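Local coordinates for cephalosporin hydroxylase CMCI (Streptomyces clavuligerus, PDB 2BM8), which probably takes part in cephamycin biosynthesis, where its methyltransferase-like Rossmann fold is consistent with a role in the methoxylation of the cephalosporin nucleus, at residues Leu61-Lys65 / Tyr91-Ser95; Val86-Val90 / Phe157-Ala161; Cys139-Phe145 / Ala163-Ile168; Glu179-Ile185 / Gly227-Ala233. The protein carries 3 engineered substitutions. One frame throughout, in Å; residues are numbered along the deposited sequence.

Interaction 1: Leu61-Lys65 / Tyr91-Ser95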
loop_
_atom_site.group_PDB
_atom_site.type_symbol
_atom_site.label_atom_id
_atom_site.label_comp_id
_atom_site.label_asym_id
_atom_site.label_seq_id
_atom_site.Cartn_x
_atom_site.Cartn_y
_atom_site.Cartn_z
ATOM N N LEU B 61 21.101 24.835 12.676
ATOM C CA LEU B 61 19.830 25.533 12.419
ATOM C C LEU B 61 18.841 24.556 11.821
ATOM O O LEU B 61 19.209 23.700 11.028
ATOM C CB LEU B 61 20.011 26.692 11.437
ATOM C CG LEU B 61 21.253 27.527 11.690
ATOM C CD1 LEU B 61 21.596 28.383 10.494
ATOM C CD2 LEU B 61 21.040 28.357 12.956
ATOM N N ARG B 62 17.576 24.707 12.191
ATOM C CA ARG B 62 16.516 23.889 11.616
ATOM C C ARG B 62 16.416 24.154 10.126
ATOM O O ARG B 62 16.522 25.302 9.700
ATOM C CB ARG B 62 15.196 24.218 12.282
ATOM C CG ARG B 62 15.175 23.842 13.743
ATOM C CD ARG B 62 13.842 23.954 14.369
ATOM N NE ARG B 62 12.884 23.195 13.600
ATOM C CZ ARG B 62 11.610 23.503 13.424
ATOM N NH1 ARG B 62 11.064 24.568 14.002
ATOM N NH2 ARG B 62 10.878 22.712 12.655
ATOM N N MET B 63 16.220 23.091 9.353
ATOM C CA MET B 63 16.045 23.160 7.908
ATOM C C MET B 63 14.655 22.670 7.587
ATOM O O MET B 63 14.394 21.481 7.692
ATOM C CB MET B 63 17.045 22.238 7.185
ATOM C CG MET B 63 18.260 22.933 6.613
ATOM S SD MET B 63 17.864 23.862 5.151
ATOM C CE MET B 63 17.869 22.648 3.942
ATOM N N LEU B 64 13.778 23.578 7.173
ATOM C CA LEU B 64 12.423 23.210 6.781
ATOM C C LEU B 64 12.359 22.559 5.398
ATOM O O LEU B 64 11.338 21.992 5.043
ATOM C CB LEU B 64 11.504 24.429 6.803
ATOM C CG LEU B 64 11.101 25.061 8.135
ATOM C CD1 LEU B 64 9.617 25.362 8.102
ATOM C CD2 LEU B 64 11.428 24.201 9.336
ATOM N N LYS B 65 13.432 22.654 4.623
ATOM C CA LYS B 65 13.498 22.005 3.329
ATOM C C LYS B 65 14.085 20.610 3.474
ATOM O O LYS B 65 15.183 20.461 3.980
ATOM C CB LYS B 65 14.311 22.858 2.349
ATOM C CG LYS B 65 13.619 24.206 2.006
ATOM C CD LYS B 65 14.376 24.982 0.942
ATOM C CE LYS B 65 13.868 26.421 0.750
ATOM N NZ LYS B 65 12.528 26.691 1.333
ATOM N N TYR B 91 11.287 32.623 8.455
ATOM C CA TYR B 91 11.248 31.855 9.725
ATOM C C TYR B 91 12.594 31.892 10.494
ATOM O O TYR B 91 12.998 32.951 10.944
ATOM C CB TYR B 91 10.732 30.419 9.496
ATOM C CG TYR B 91 10.463 29.612 10.776
ATOM C CD1 TYR B 91 9.650 30.104 11.792
ATOM C CD2 TYR B 91 11.048 28.362 10.966
ATOM C CE1 TYR B 91 9.426 29.364 12.966
ATOM C CE2 TYR B 91 10.827 27.613 12.127
ATOM C CZ TYR B 91 10.018 28.112 13.118
ATOM O OH TYR B 91 9.801 27.349 14.252
ATOM N N ASN B 92 13.291 30.758 10.616
ATOM C CA ASN B 92 14.537 30.676 11.385
ATOM C C ASN B 92 15.795 31.016 10.584
ATOM O O ASN B 92 16.856 31.227 11.171
ATOM C CB ASN B 92 14.706 29.283 11.990
ATOM C CG ASN B 92 15.064 28.253 10.958
ATOM O OD1 ASN B 92 14.351 28.097 9.974
ATOM N ND2 ASN B 92 16.171 27.550 11.160
ATOM N N GLY B 93 15.680 31.010 9.252
ATOM C CA GLY B 93 16.751 31.457 8.378
ATOM C C GLY B 93 17.687 30.347 7.940
ATOM O O GLY B 93 18.687 30.596 7.255
ATOM N N GLY B 94 17.356 29.122 8.322
ATOM C CA GLY B 94 18.195 27.973 8.033
ATOM C C GLY B 94 18.431 27.850 6.542
ATOM O O GLY B 94 19.577 27.756 6.091
ATOM N N SER B 95 17.357 27.900 5.765
ATOM C CA SER B 95 17.477 27.731 4.331
ATOM C C SER B 95 18.284 28.871 3.666
ATOM O O SER B 95 18.931 28.662 2.653
ATOM C CB SER B 95 16.086 27.590 3.714
ATOM O OG SER B 95 15.424 28.836 3.777
HETATM O O HOH W 1 17.147 27.033 13.821
#
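Arg-62 and Asn-92 carry this contact between them. The side-chain amide of Asn-92 donates a hydrogen bond from ND2 to the backbone oxygen of Arg-62 (2.7 Å), and a water sits beside the pair, accepting from Asn-92 ND2 and from Arg-62 N at 2.9 Å each. One asparagine thus reads the main chain of Arg-62 twice, once directly and once through the water. Further out, Arg-62 NH1 lies 3.1 Å from Tyr-91 OH, near the plane of the ring, while the guanidinium donates hydrogen bonds to the backbone oxygens of Leu-18 and Asp-21. Gly-94 approaches the same oxygen as Asn-92: its CA makes a CH...O contact with Arg-62 O (3.6 Å), and a CB there would collide with that oxygen. Ser-95, which starts the helix run with Gly-94, packs its CA 4.0 Å from Met-63 SD and its CB 3.9 Å from Lys-65 CE. The 91-95 segment links strand 84-88 to helix 94-106, and its glycine-rich turn matches the position of the glycine-rich loop after the first strand in Rossmann-fold methyltransferases, which in relatives cradles S-adenosylmethionine.

Interaction 2: Val86-Val90 / Phe157-Ala161. Engineered in segment 157-161: Asn-160 (natural residue Asp).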
loop_
_atom_site.group_PDB
_atom_site.type_symbol
_atom_site.label_atom_id
_atom_site.label_comp_id
_atom_site.label_asym_id
_atom_site.label_seq_id
_atom_site.Cartn_x
_atom_site.Cartn_y
_atom_site.Cartn_z
ATOM N N VAL B 86 16.310 34.736 -3.742
ATOM C CA VAL B 86 15.356 35.422 -2.880
ATOM C C VAL B 86 14.392 34.439 -2.204
ATOM O O VAL B 86 13.758 33.634 -2.877
ATOM C CB VAL B 86 14.495 36.386 -3.697
ATOM C CG1 VAL B 86 13.511 37.115 -2.796
ATOM C CG2 VAL B 86 15.360 37.393 -4.467
ATOM N N GLU B 87 14.281 34.523 -0.877
ATOM C CA GLU B 87 13.292 33.765 -0.106
ATOM C C GLU B 87 12.249 34.718 0.428
ATOM O O GLU B 87 12.576 35.567 1.230
ATOM C CB GLU B 87 13.948 33.085 1.100
ATOM C CG GLU B 87 14.398 31.661 0.845
ATOM C CD GLU B 87 13.251 30.672 0.843
ATOM O OE1 GLU B 87 12.083 31.112 0.738
ATOM O OE2 GLU B 87 13.525 29.456 0.961
ATOM N N LEU B 88 11.008 34.577 -0.019
ATOM C CA LEU B 88 9.845 35.239 0.590
ATOM C C LEU B 88 9.320 34.267 1.646
ATOM O O LEU B 88 8.898 33.166 1.301
ATOM C CB LEU B 88 8.765 35.485 -0.473
ATOM C CG LEU B 88 7.831 36.701 -0.459
ATOM C CD1 LEU B 88 6.564 36.345 -1.198
ATOM C CD2 LEU B 88 7.499 37.260 0.941
ATOM N N GLY B 89 9.352 34.664 2.919
ATOM C CA GLY B 89 9.115 33.758 4.034
ATOM C C GLY B 89 10.427 33.211 4.579
ATOM O O GLY B 89 11.040 32.361 3.949
ATOM N N VAL B 90 10.850 33.678 5.757
ATOM C CA VAL B 90 12.173 33.360 6.292
ATOM C C VAL B 90 12.160 32.374 7.469
ATOM O O VAL B 90 12.956 31.414 7.477
ATOM C CB VAL B 90 12.900 34.647 6.726
ATOM C CG1 VAL B 90 14.204 34.336 7.450
ATOM C CG2 VAL B 90 13.164 35.526 5.532
ATOM N N PHE B 157 13.588 33.154 -7.396
ATOM C CA PHE B 157 12.639 33.746 -6.464
ATOM C C PHE B 157 11.795 32.619 -5.875
ATOM O O PHE B 157 11.140 31.890 -6.607
ATOM C CB PHE B 157 11.756 34.752 -7.207
ATOM C CG PHE B 157 10.848 35.547 -6.313
ATOM C CD1 PHE B 157 11.098 36.896 -6.070
ATOM C CD2 PHE B 157 9.747 34.949 -5.700
ATOM C CE1 PHE B 157 10.267 37.635 -5.242
ATOM C CE2 PHE B 157 8.915 35.679 -4.859
ATOM C CZ PHE B 157 9.174 37.024 -4.629
ATOM N N ILE B 158 11.800 32.481 -4.557
ATOM C CA ILE B 158 11.120 31.368 -3.889
ATOM C C ILE B 158 10.057 31.897 -2.936
ATOM O O ILE B 158 10.362 32.609 -1.985
ATOM C CB ILE B 158 12.122 30.481 -3.117
ATOM C CG1 ILE B 158 13.284 30.091 -4.029
ATOM C CG2 ILE B 158 11.426 29.218 -2.580
ATOM C CD1 ILE B 158 14.353 29.315 -3.348
ATOM N N ASP B 159 8.806 31.559 -3.225
ATOM C CA ASP B 159 7.697 31.847 -2.331
ATOM C C ASP B 159 7.504 30.757 -1.264
ATOM O O ASP B 159 7.192 29.622 -1.588
ATOM C CB ASP B 159 6.414 31.972 -3.138
ATOM C CG ASP B 159 5.212 32.146 -2.259
ATOM O OD1 ASP B 159 4.179 31.462 -2.508
ATOM O OD2 ASP B 159 5.243 32.940 -1.286
ATOM N N ASN B 160 7.704 31.124 0.002
ATOM C CA ASN B 160 7.321 30.303 1.164
ATOM C C ASN B 160 6.243 30.989 2.021
ATOM O O ASN B 160 5.890 30.492 3.071
ATOM C CB ASN B 160 8.545 29.978 2.037
ATOM C CG ASN B 160 9.380 28.826 1.481
ATOM O OD1 ASN B 160 8.929 27.671 1.443
ATOM N ND2 ASN B 160 10.604 29.132 1.047
ATOM N N ALA B 161 5.706 32.119 1.570
ATOM C CA ALA B 161 4.722 32.876 2.355
ATOM C C ALA B 161 3.283 32.658 1.869
ATOM O O ALA B 161 2.373 32.445 2.665
ATOM C CB ALA B 161 5.078 34.367 2.341
#
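A very short hydrogen bond stands out: ND2 of Asn-160 donates to Glu-87 OE1 at 2.5 Å. Asn-160 is an engineered residue, aspartate in the natural protein, so this amide donor belongs to the variant. Behind it lies regular parallel sheet. Strands 86-88 and 157-159 run 4.9 Å apart with their directions 17° off parallel, and the backbone bonds step along them: Ile-158 N to Val-86 O (2.8 Å), Leu-88 N to Ile-158 O (2.9 Å), then Asn-160 N to Leu-88 O (2.7 Å), which carries the ladder just beyond the strand. Val-86, Leu-88 and Phe-157 share one face, with Val-86 CG1 4.1 Å from Phe-157 CD1 and Leu-88 CD1 4.4 Å from Phe-157 CZ at the ring edge; Ile-168 of helix 165-175 packs on Leu-88 and Phe-157. Glu-87 and Ile-158 point to the other face, toward helix 94-106. Past the strand ends the chain turns: Asp-159 OD2 accepts from Ala-161 N (3.0 Å) in an Asx turn and also from His-162 N, while Gly-89 adopts a backbone shape that suits glycine and sits close against Asn-160 and Ala-161. Glu-87 and Lys-65, both buried, pair their charges beside the amide of Asn-160 at the carboxyl ends of the parallel strands; a polar site there is consistent with the edge where Rossmann folds generally bind their cofactors.

Interaction 3: Cys139-Phe145 / Ala163-Ile168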
loop_
_atom_site.group_PDB
_atom_site.type_symbol
_atom_site.label_atom_id
_atom_site.label_comp_id
_atom_site.label_asym_id
_atom_site.label_seq_id
_atom_site.Cartn_x
_atom_site.Cartn_y
_atom_site.Cartn_z
ATOM N N CYS B 139 3.604 41.298 2.040
ATOM C CA CYS B 139 3.165 40.735 0.763
ATOM C C CYS B 139 2.094 41.549 0.036
ATOM O O CYS B 139 2.115 41.640 -1.192
ATOM C CB CYS B 139 2.690 39.296 0.957
ATOM S SG CYS B 139 4.057 38.157 1.271
ATOM N N SER B 140 1.171 42.153 0.779
ATOM C CA SER B 140 0.038 42.847 0.157
ATOM C C SER B 140 0.411 44.234 -0.416
ATOM O O SER B 140 -0.371 44.832 -1.163
ATOM C CB SER B 140 -1.146 42.943 1.138
ATOM O OG SER B 140 -1.155 44.172 1.833
ATOM N N ASP B 141 1.597 44.736 -0.063
ATOM C CA ASP B 141 2.122 45.990 -0.608
ATOM C C ASP B 141 3.270 45.656 -1.575
ATOM O O ASP B 141 4.311 45.172 -1.151
ATOM C CB ASP B 141 2.591 46.889 0.542
ATOM C CG ASP B 141 3.189 48.212 0.068
ATOM O OD1 ASP B 141 3.490 49.064 0.933
ATOM O OD2 ASP B 141 3.399 48.492 -1.130
ATOM N N LEU B 142 3.069 45.918 -2.867
ATOM C CA LEU B 142 4.017 45.503 -3.912
ATOM C C LEU B 142 5.304 46.341 -3.964
ATOM O O LEU B 142 6.344 45.850 -4.403
ATOM C CB LEU B 142 3.343 45.512 -5.292
ATOM C CG LEU B 142 2.316 44.411 -5.585
ATOM C CD1 LEU B 142 1.548 44.716 -6.874
ATOM C CD2 LEU B 142 2.975 43.032 -5.674
ATOM N N THR B 143 5.234 47.599 -3.531
ATOM C CA THR B 143 6.405 48.491 -3.528
ATOM C C THR B 143 7.486 48.046 -2.544
ATOM O O THR B 143 8.616 48.531 -2.599
ATOM C CB THR B 143 5.997 49.949 -3.211
ATOM O OG1 THR B 143 5.184 49.982 -2.028
ATOM C CG2 THR B 143 5.106 50.539 -4.320
ATOM N N THR B 144 7.110 47.152 -1.631
ATOM C CA THR B 144 8.054 46.395 -0.813
ATOM C C THR B 144 9.163 45.760 -1.638
ATOM O O THR B 144 10.326 45.811 -1.259
ATOM C CB THR B 144 7.309 45.260 -0.092
ATOM O OG1 THR B 144 6.439 45.810 0.903
ATOM C CG2 THR B 144 8.269 44.371 0.688
ATOM N N PHE B 145 8.780 45.147 -2.754
ATOM C CA PHE B 145 9.685 44.356 -3.581
ATOM C C PHE B 145 10.566 45.178 -4.499
ATOM O O PHE B 145 11.530 44.642 -5.042
ATOM C CB PHE B 145 8.889 43.359 -4.427
ATOM C CG PHE B 145 8.174 42.329 -3.614
ATOM C CD1 PHE B 145 6.879 42.553 -3.172
ATOM C CD2 PHE B 145 8.804 41.142 -3.272
ATOM C CE1 PHE B 145 6.218 41.609 -2.414
ATOM C CE2 PHE B 145 8.150 40.195 -2.512
ATOM C CZ PHE B 145 6.850 40.427 -2.082
ATOM N N ALA B 163 0.884 34.553 0.260
ATOM C CA ALA B 163 -0.210 35.481 0.564
ATOM C C ALA B 163 -0.780 36.168 -0.678
ATOM O O ALA B 163 -1.973 36.034 -0.986
ATOM C CB ALA B 163 0.243 36.518 1.606
ATOM N N ASN B 164 0.040 36.913 -1.399
ATOM C CA ASN B 164 -0.473 37.693 -2.548
ATOM C C ASN B 164 0.201 37.155 -3.794
ATOM O O ASN B 164 0.540 37.886 -4.693
ATOM C CB ASN B 164 -0.159 39.183 -2.315
ATOM C CG ASN B 164 -0.910 40.128 -3.243
ATOM O OD1 ASN B 164 -2.012 39.845 -3.723
ATOM N ND2 ASN B 164 -0.305 41.287 -3.483
ATOM N N THR B 165 0.368 35.845 -3.827
ATOM C CA THR B 165 1.321 35.192 -4.709
ATOM C C THR B 165 1.182 35.552 -6.204
ATOM O O THR B 165 2.142 35.988 -6.835
ATOM C CB THR B 165 1.194 33.679 -4.515
ATOM O OG1 THR B 165 1.363 33.357 -3.122
ATOM C CG2 THR B 165 2.314 32.929 -5.259
ATOM N N PHE B 166 -0.012 35.388 -6.756
ATOM C CA PHE B 166 -0.231 35.678 -8.167
ATOM C C PHE B 166 0.065 37.127 -8.520
ATOM O O PHE B 166 0.630 37.390 -9.581
ATOM C CB PHE B 166 -1.646 35.284 -8.588
ATOM C CG PHE B 166 -1.856 33.805 -8.597
ATOM C CD1 PHE B 166 -2.604 33.188 -7.600
ATOM C CD2 PHE B 166 -1.271 33.023 -9.579
ATOM C CE1 PHE B 166 -2.788 31.823 -7.607
ATOM C CE2 PHE B 166 -1.444 31.653 -9.582
ATOM C CZ PHE B 166 -2.202 31.052 -8.596
ATOM N N ASN B 167 -0.298 38.053 -7.631
ATOM C CA ASN B 167 0.044 39.467 -7.813
ATOM C C ASN B 167 1.547 39.695 -7.777
ATOM O O ASN B 167 2.075 40.441 -8.588
ATOM C CB ASN B 167 -0.654 40.353 -6.762
ATOM C CG ASN B 167 -2.058 40.814 -7.205
ATOM O OD1 ASN B 167 -2.260 41.215 -8.353
ATOM N ND2 ASN B 167 -3.024 40.757 -6.285
ATOM N N ILE B 168 2.234 39.031 -6.852
ATOM C CA ILE B 168 3.691 39.116 -6.749
ATOM C C ILE B 168 4.336 38.523 -7.993
ATOM O O ILE B 168 5.373 38.993 -8.441
ATOM C CB ILE B 168 4.191 38.381 -5.484
ATOM C CG1 ILE B 168 3.692 39.068 -4.218
ATOM C CG2 ILE B 168 5.710 38.322 -5.444
ATOM C CD1 ILE B 168 3.773 38.170 -2.993
#
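Ala-163 opens the second segment by setting its CB 3.8 Å from Cys-139 CB, a small apolar touch near the surface. Asn-164 follows at the N-cap position. Its side chain does not cap the helix; ND2 instead reaches across to Cys-139 O in a weak hydrogen bond of 3.4 Å and brushes Ser-140 CA at 4.0 Å, while OD1 accepts from Asn-167 ND2 (2.9 Å) one turn further on. With Thr-165 the helix begins. Its CA-to-CB bond points away from segment 139-145, and its hydroxyl makes a weak bond to Asp-159 at the end of the preceding strand. This helix, 165-175, joins the parallel strands 155-159 and 182-185 as the middle of a beta-alpha-beta crossover, and segment 139-145, from the connection after strand 132-136, lies alongside its first turn. Phe-166 turns elsewhere, meeting Tyr-203 edge-to-face and packing on Leu-12 of the second subunit. At Asn-167, which touches Phe-9 of that same subunit, Leu-142 CD2 packs against the backbone O at 4.0 Å. Ile-168 is the most covered residue here: CD1 lies 4.2 Å from Cys-139 CB and 3.9 Å from Phe-145 CZ, CG2 sits over one face of the Phe-145 ring, and CG1 is 4.3 Å from Leu-142 CD2. Beneath these side chains, Leu-88 of the sheet touches Cys-139, Phe-145 and Ile-168 alike.

Interaction 4: Glu179-Ile185 / Gly227-Ala233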
loop_
_atom_site.group_PDB
_atom_site.type_symbol
_atom_site.label_atom_id
_atom_site.label_comp_id
_atom_site.label_asym_id
_atom_site.label_seq_id
_atom_site.Cartn_x
_atom_site.Cartn_y
_atom_site.Cartn_z
ATOM N N GLU B 179 14.826 35.977 -18.853
ATOM C CA GLU B 179 14.737 34.621 -19.375
ATOM C C GLU B 179 15.683 33.689 -18.603
ATOM O O GLU B 179 16.837 34.023 -18.387
ATOM C CB GLU B 179 15.055 34.630 -20.874
ATOM C CG GLU B 179 15.221 33.250 -21.482
ATOM C CD GLU B 179 15.398 33.293 -22.987
ATOM O OE1 GLU B 179 15.472 34.406 -23.557
ATOM O OE2 GLU B 179 15.453 32.210 -23.605
ATOM N N GLY B 180 15.180 32.535 -18.174
ATOM C CA GLY B 180 15.962 31.605 -17.372
ATOM C C GLY B 180 15.710 31.675 -15.871
ATOM O O GLY B 180 15.887 30.661 -15.186
ATOM N N ASP B 181 15.294 32.835 -15.357
ATOM C CA ASP B 181 15.065 33.019 -13.915
ATOM C C ASP B 181 13.914 32.163 -13.414
ATOM O O ASP B 181 12.962 31.928 -14.129
ATOM C CB ASP B 181 14.776 34.487 -13.581
ATOM C CG ASP B 181 15.995 35.391 -13.766
ATOM O OD1 ASP B 181 17.114 34.881 -13.983
ATOM O OD2 ASP B 181 15.921 36.635 -13.705
ATOM N N TYR B 182 14.011 31.688 -12.184
ATOM C CA TYR B 182 13.010 30.798 -11.635
ATOM C C TYR B 182 12.051 31.551 -10.716
ATOM O O TYR B 182 12.443 32.465 -10.008
ATOM C CB TYR B 182 13.693 29.658 -10.886
ATOM C CG TYR B 182 14.165 28.543 -11.797
ATOM C CD1 TYR B 182 15.406 28.591 -12.414
ATOM C CD2 TYR B 182 13.360 27.443 -12.051
ATOM C CE1 TYR B 182 15.829 27.566 -13.252
ATOM C CE2 TYR B 182 13.781 26.422 -12.883
ATOM C CZ TYR B 182 15.010 26.488 -13.474
ATOM O OH TYR B 182 15.406 25.474 -14.308
ATOM N N PHE B 183 10.775 31.207 -10.785
ATOM C CA PHE B 183 9.810 31.620 -9.786
ATOM C C PHE B 183 9.220 30.336 -9.252
ATOM O O PHE B 183 8.598 29.601 -10.003
ATOM C CB PHE B 183 8.717 32.520 -10.371
ATOM C CG PHE B 183 7.815 33.147 -9.317
ATOM C CD1 PHE B 183 7.983 34.468 -8.935
ATOM C CD2 PHE B 183 6.801 32.412 -8.710
ATOM C CE1 PHE B 183 7.150 35.047 -7.976
ATOM C CE2 PHE B 183 5.970 32.997 -7.747
ATOM C CZ PHE B 183 6.152 34.312 -7.388
ATOM N N ILE B 184 9.423 30.084 -7.958
ATOM C CA ILE B 184 9.090 28.812 -7.338
ATOM C C ILE B 184 8.109 28.966 -6.179
ATOM O O ILE B 184 8.319 29.776 -5.274
ATOM C CB ILE B 184 10.376 28.123 -6.851
ATOM C CG1 ILE B 184 11.175 27.632 -8.061
ATOM C CG2 ILE B 184 10.049 26.949 -5.941
ATOM C CD1 ILE B 184 12.610 27.337 -7.774
ATOM N N ILE B 185 7.045 28.171 -6.202
ATOM C CA ILE B 185 6.088 28.158 -5.104
ATOM C C ILE B 185 6.165 26.815 -4.432
ATOM O O ILE B 185 5.789 25.808 -5.006
ATOM C CB ILE B 185 4.668 28.442 -5.621
ATOM C CG1 ILE B 185 4.576 29.879 -6.120
ATOM C CG2 ILE B 185 3.650 28.233 -4.511
ATOM C CD1 ILE B 185 3.520 30.114 -7.144
ATOM N N GLY B 227 5.405 23.029 -8.894
ATOM C CA GLY B 227 5.517 24.428 -8.482
ATOM C C GLY B 227 6.769 25.157 -8.947
ATOM O O GLY B 227 7.002 26.300 -8.549
ATOM N N VAL B 228 7.562 24.516 -9.807
ATOM C CA VAL B 228 8.824 25.073 -10.269
ATOM C C VAL B 228 8.587 25.724 -11.623
ATOM O O VAL B 228 8.398 25.032 -12.622
ATOM C CB VAL B 228 9.909 23.973 -10.400
ATOM C CG1 VAL B 228 11.234 24.559 -10.912
ATOM C CG2 VAL B 228 10.120 23.258 -9.074
ATOM N N LEU B 229 8.563 27.055 -11.651
ATOM C CA LEU B 229 8.330 27.790 -12.890
ATOM C C LEU B 229 9.562 28.576 -13.291
ATOM O O LEU B 229 10.347 28.964 -12.446
ATOM C CB LEU B 229 7.157 28.751 -12.723
ATOM C CG LEU B 229 5.964 28.224 -11.940
ATOM C CD1 LEU B 229 4.908 29.299 -11.856
ATOM C CD2 LEU B 229 5.411 26.959 -12.591
ATOM N N ARG B 230 9.739 28.812 -14.582
ATOM C CA ARG B 230 10.775 29.739 -15.025
ATOM C C ARG B 230 10.354 30.598 -16.213
ATOM O O ARG B 230 9.368 30.339 -16.885
ATOM C CB ARG B 230 12.088 29.005 -15.314
ATOM C CG ARG B 230 11.976 27.887 -16.295
ATOM C CD ARG B 230 13.318 27.313 -16.731
ATOM N NE ARG B 230 13.199 26.619 -18.014
ATOM C CZ ARG B 230 14.091 25.762 -18.494
ATOM N NH1 ARG B 230 15.195 25.481 -17.817
ATOM N NH2 ARG B 230 13.882 25.177 -19.661
ATOM N N ARG B 231 11.134 31.637 -16.448
ATOM C CA ARG B 231 10.849 32.601 -17.481
ATOM C C ARG B 231 11.262 32.050 -18.848
ATOM O O ARG B 231 12.433 31.777 -19.082
ATOM C CB ARG B 231 11.596 33.905 -17.172
ATOM C CG ARG B 231 10.715 35.114 -17.118
ATOM C CD ARG B 231 9.992 35.325 -18.386
ATOM N NE ARG B 231 9.636 36.711 -18.622
ATOM C CZ ARG B 231 9.052 37.123 -19.731
ATOM N NH1 ARG B 231 8.766 36.253 -20.690
ATOM N NH2 ARG B 231 8.748 38.399 -19.881
ATOM N N VAL B 232 10.278 31.867 -19.726
ATOM C CA VAL B 232 10.496 31.427 -21.117
ATOM C C VAL B 232 10.971 32.622 -21.957
ATOM O O VAL B 232 10.740 33.787 -21.581
ATOM C CB VAL B 232 9.191 30.819 -21.723
ATOM C CG1 VAL B 232 9.336 30.466 -23.217
ATOM C CG2 VAL B 232 8.788 29.598 -20.952
ATOM N N ALA B 233 11.646 32.324 -23.074
ATOM C CA ALA B 233 12.174 33.348 -23.988
ATOM C C ALA B 233 11.152 34.442 -24.367
ATOM O O ALA B 233 9.982 34.147 -24.653
ATOM C CB ALA B 233 12.747 32.678 -25.271
#
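Five backbone hydrogen bonds zip these antiparallel segments together. Phe-183 and Leu-229 form a hydrogen-bonded pair, N of Phe-183 to O of Leu-229 at 2.8 Å and N of Leu-229 to O of Phe-183 at 3.0 Å. At one end Ile-185 N reaches Gly-227 O (3.0 Å). Toward the other, Arg-231 N donates to Asp-181 O and Gly-180 N to Arg-231 O, both 3.0 Å, so the bonding runs beyond strand 182-185. Between the bonds, CA-H...O contacts add to the fit, such as Tyr-182 CA to Leu-229 O at 3.3 Å. On the face of Tyr-182, Ile-184, Val-228 and Arg-230, the tyrosine ring carries Arg-230 CB over its face in a CH-pi contact (4.0 Å to the centroid), and Val-228 CG1 meets its edge at CE2, 3.7 Å away. Polar ends find partners outside: Tyr-182 OH bonds Asp-214, and Arg-230 forms a salt bridge with Asp-35 of the third subunit. Strand 228-231 slots antiparallel between 182-185 and 211-214, the reversed strand of the class I methyltransferase sheet; helix 67-80 covers Ile-184 and Val-228, helix 165-175 the opposite face at Phe-183 and Leu-229.

How the interactions relate
Interactions 1 and 2 are the buried pair, near the middle of the chain, and meet directly: Lys-65 NZ is salt-bridged to Glu-87 OE2 at 3.0 Å, joining the loop contact to the sheet contact. Interactions 3 and 4 are only partly buried, and each touches another subunit. Interactions 2 and 4 belong to one sheet, their strands 155-159 and 182-185 being neighbours, but the first pairing is parallel and the second antiparallel. Interaction 3 is mostly apolar and packs on Leu-88 and Phe-157 of interaction 2. Interaction 1 instead relies on a side-chain amide, a backbone oxygen and a water.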